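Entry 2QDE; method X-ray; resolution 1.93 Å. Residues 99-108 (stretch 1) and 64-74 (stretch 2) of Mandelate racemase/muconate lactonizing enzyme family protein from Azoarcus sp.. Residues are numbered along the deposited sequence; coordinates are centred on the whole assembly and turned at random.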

# COMPACT_ATOMS: atom_id res chain seq x y z
N ASP A 99 -2.48 2.00 30.74
CA ASP A 99 -3.94 2.03 30.82
C ASP A 99 -4.46 2.82 32.03
O ASP A 99 -3.92 3.87 32.35
CB ASP A 99 -4.50 0.59 30.84
CG ASP A 99 -4.12 -0.21 29.60
OD1 ASP A 99 -4.23 0.33 28.48
OD2 ASP A 99 -3.72 -1.38 29.75
N ASN A 100 -5.51 2.33 32.69
CA ASN A 100 -6.08 3.01 33.86
C ASN A 100 -6.57 4.41 33.50
O ASN A 100 -6.51 5.33 34.31
CB ASN A 100 -5.03 3.13 34.97
CG ASN A 100 -4.77 1.82 35.66
OD1 ASN A 100 -5.44 1.46 36.62
ND2 ASN A 100 -3.79 1.08 35.15
N ASN A 101 -7.09 4.55 32.28
CA ASN A 101 -7.58 5.83 31.78
C ASN A 101 -8.60 6.52 32.68
O ASN A 101 -8.54 7.73 32.86
CB ASN A 101 -8.17 5.64 30.38
CG ASN A 101 -7.15 5.14 29.38
OD1 ASN A 101 -6.40 4.20 29.66
ND2 ASN A 101 -7.11 5.77 28.22
N GLN A 102 -9.54 5.76 33.25
CA GLN A 102 -10.56 6.36 34.11
C GLN A 102 -9.98 6.93 35.40
O GLN A 102 -10.42 7.98 35.88
CB GLN A 102 -11.66 5.35 34.42
CG GLN A 102 -12.78 5.89 35.30
CD GLN A 102 -13.99 4.97 35.32
OE1 GLN A 102 -13.86 3.76 35.14
NE2 GLN A 102 -15.17 5.53 35.55
N ALA A 103 -9.00 6.23 35.96
CA ALA A 103 -8.33 6.67 37.18
C ALA A 103 -7.56 7.95 36.88
O ALA A 103 -7.61 8.92 37.64
CB ALA A 103 -7.38 5.59 37.68
N LYS A 104 -6.85 7.96 35.75
CA LYS A 104 -6.09 9.13 35.33
C LYS A 104 -7.03 10.30 35.08
O LYS A 104 -6.75 11.43 35.47
CB LYS A 104 -5.30 8.83 34.05
CG LYS A 104 -4.17 7.82 34.20
CD LYS A 104 -3.60 7.45 32.83
CE LYS A 104 -2.40 6.53 32.95
NZ LYS A 104 -1.97 5.99 31.63
N ALA A 105 -8.15 10.01 34.42
CA ALA A 105 -9.14 11.05 34.11
C ALA A 105 -9.65 11.70 35.39
O ALA A 105 -9.79 12.92 35.46
CB ALA A 105 -10.30 10.44 33.33
N THR A 106 -9.93 10.88 36.39
CA THR A 106 -10.43 11.37 37.66
C THR A 106 -9.47 12.37 38.30
O THR A 106 -9.89 13.40 38.83
CB THR A 106 -10.69 10.21 38.61
OG1 THR A 106 -11.65 9.33 38.02
CG2 THR A 106 -11.23 10.71 39.95
N VAL A 107 -8.18 12.06 38.24
CA VAL A 107 -7.16 12.94 38.79
C VAL A 107 -7.16 14.25 38.01
O VAL A 107 -7.14 15.34 38.59
CB VAL A 107 -5.76 12.28 38.68
CG1 VAL A 107 -4.67 13.29 39.05
CG2 VAL A 107 -5.69 11.06 39.59
N ASP A 108 -7.18 14.13 36.68
CA ASP A 108 -7.19 15.28 35.78
C ASP A 108 -8.38 16.21 36.07
O ASP A 108 -8.23 17.43 36.08
CB ASP A 108 -7.26 14.77 34.33
CG ASP A 108 -7.49 15.87 33.31
OD1 ASP A 108 -6.56 16.18 32.52
OD2 ASP A 108 -8.60 16.44 33.29
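Stretch 2 64-74: SITSMICDFFA

Stretch 2 is helical from S64 to A74, and it crosses the helix formed by N101 to D108 at -58°, with an axis-to-axis distance of 9.1 Å at closest approach. The two N-to-C directions are 58° apart, so the helices run obliquely in the same general sense and not antiparallel. The helix is not perfectly regular: between M68 and A74 it widens into a pi-type turn, in which F73 N bonds to M68 O at 2.9 Å and A74 N to I69 O at 2.7 Å. F73, within this wider turn, points toward stretch 1.

No hydrogen bond joins the two helices; the contact is a matter of shape. Its centre is A103, whose single methyl group leaves a shallow hollow on stretch 1, and here the backbones come nearest, with A103 CA 4.8 Å from I65 CA. Three larger side chains gather around that methyl. I65 CG2 lies 3.9 Å from A103 CB, I69 CG1 lies 4.4 Å from it, and F73 CE2 approaches it at 4.3 Å, so that the methyl meets the edge of the ring, near its plane.

I65 leaves its backbone sideways, but its end bends nearer, and its CD1 rests 3.8 Å from Q102 CG, using the aliphatic part of a polar residue as a packing surface. One turn on, I69 extends its CD1 to 4.0 Å from V107 CG2 and 4.4 Å from T106 CG2; branched side chains on both helices suit this close fit. T106 turns its methyl to this contact while its hydroxyl is occupied within its own helix, T106 OG1 donating to Q102 O at 2.8 Å.

The F73 ring reaches between K104 and V107, with CZ 3.7 Å from K104 CG and CD2 4.1 Å from V107 CG2. The long methylene chain of K104 offers apolar surface to the ring while its amine runs on past the ring, K104 NZ making a weak hydrogen bond to D99 O at 3.0 Å. Near the start of the stretch 1 helix, the flexible thioether of M68 places CE 3.9 Å from N100 ND2.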

# COMPACT_ATOMS: atom_id res chain seq x y z
N SER A 64 -9.70 -0.64 41.64
CA SER A 64 -8.64 -0.35 40.66
C SER A 64 -8.23 1.10 40.79
O SER A 64 -7.06 1.43 40.99
CB SER A 64 -9.14 -0.52 39.22
OG SER A 64 -9.37 -1.87 38.92
N ILE A 65 -9.21 1.97 40.63
CA ILE A 65 -9.00 3.40 40.69
C ILE A 65 -8.44 3.84 42.04
O ILE A 65 -7.49 4.64 42.11
CB ILE A 65 -10.31 4.14 40.40
CG1 ILE A 65 -10.81 3.75 39.00
CG2 ILE A 65 -10.11 5.65 40.51
CD1 ILE A 65 -12.23 4.18 38.70
N THR A 66 -9.00 3.31 43.12
CA THR A 66 -8.55 3.68 44.45
C THR A 66 -7.10 3.32 44.68
O THR A 66 -6.32 4.12 45.20
CB THR A 66 -9.43 3.03 45.54
OG1 THR A 66 -10.77 3.53 45.43
CG2 THR A 66 -8.88 3.35 46.93
N SER A 67 -6.71 2.11 44.28
CA SER A 67 -5.34 1.69 44.47
C SER A 67 -4.36 2.45 43.59
O SER A 67 -3.34 2.94 44.07
CB SER A 67 -5.19 0.19 44.21
OG SER A 67 -3.86 -0.21 44.46
N MET A 68 -4.66 2.57 42.30
CA MET A 68 -3.73 3.28 41.43
C MET A 68 -3.54 4.72 41.89
O MET A 68 -2.42 5.22 41.91
CB MET A 68 -4.20 3.25 39.97
CG MET A 68 -3.12 3.71 38.99
SD MET A 68 -1.56 2.79 39.15
CE MET A 68 -2.06 1.20 38.67
N ILE A 69 -4.62 5.39 42.27
CA ILE A 69 -4.51 6.77 42.71
C ILE A 69 -3.79 6.89 44.06
O ILE A 69 -2.89 7.71 44.22
CB ILE A 69 -5.90 7.44 42.84
CG1 ILE A 69 -6.53 7.60 41.45
CG2 ILE A 69 -5.78 8.80 43.52
CD1 ILE A 69 -7.88 8.30 41.46
N CYS A 70 -4.19 6.07 45.02
CA CYS A 70 -3.59 6.13 46.35
C CYS A 70 -2.22 5.48 46.53
O CYS A 70 -1.35 6.05 47.18
CB CYS A 70 -4.57 5.55 47.37
SG CYS A 70 -6.05 6.57 47.54
N ASP A 71 -2.02 4.31 45.94
CA ASP A 71 -0.75 3.60 46.07
C ASP A 71 0.33 4.04 45.10
O ASP A 71 1.51 3.76 45.32
CB ASP A 71 -0.96 2.09 45.92
CG ASP A 71 -1.75 1.49 47.07
OD1 ASP A 71 -1.37 1.73 48.24
OD2 ASP A 71 -2.73 0.77 46.82
N PHE A 72 -0.06 4.72 44.03
CA PHE A 72 0.89 5.16 43.02
C PHE A 72 0.87 6.64 42.67
O PHE A 72 1.84 7.36 42.94
CB PHE A 72 0.70 4.33 41.75
CG PHE A 72 1.07 2.89 41.91
CD1 PHE A 72 2.39 2.48 41.73
CD2 PHE A 72 0.12 1.95 42.31
CE1 PHE A 72 2.76 1.15 41.93
CE2 PHE A 72 0.48 0.62 42.51
CZ PHE A 72 1.80 0.22 42.32
N PHE A 73 -0.22 7.11 42.08
CA PHE A 73 -0.28 8.52 41.70
C PHE A 73 -0.02 9.46 42.87
O PHE A 73 0.77 10.40 42.74
CB PHE A 73 -1.63 8.85 41.05
CG PHE A 73 -1.89 8.13 39.75
CD1 PHE A 73 -0.82 7.72 38.93
CD2 PHE A 73 -3.19 7.88 39.32
CE1 PHE A 73 -1.05 7.08 37.71
CE2 PHE A 73 -3.43 7.23 38.09
CZ PHE A 73 -2.36 6.83 37.29
N ALA A 74 -0.66 9.19 44.01
CA ALA A 74 -0.52 10.03 45.20
C ALA A 74 0.91 10.22 45.70
O ALA A 74 1.39 11.35 45.78
CB ALA A 74 -1.41 9.48 46.34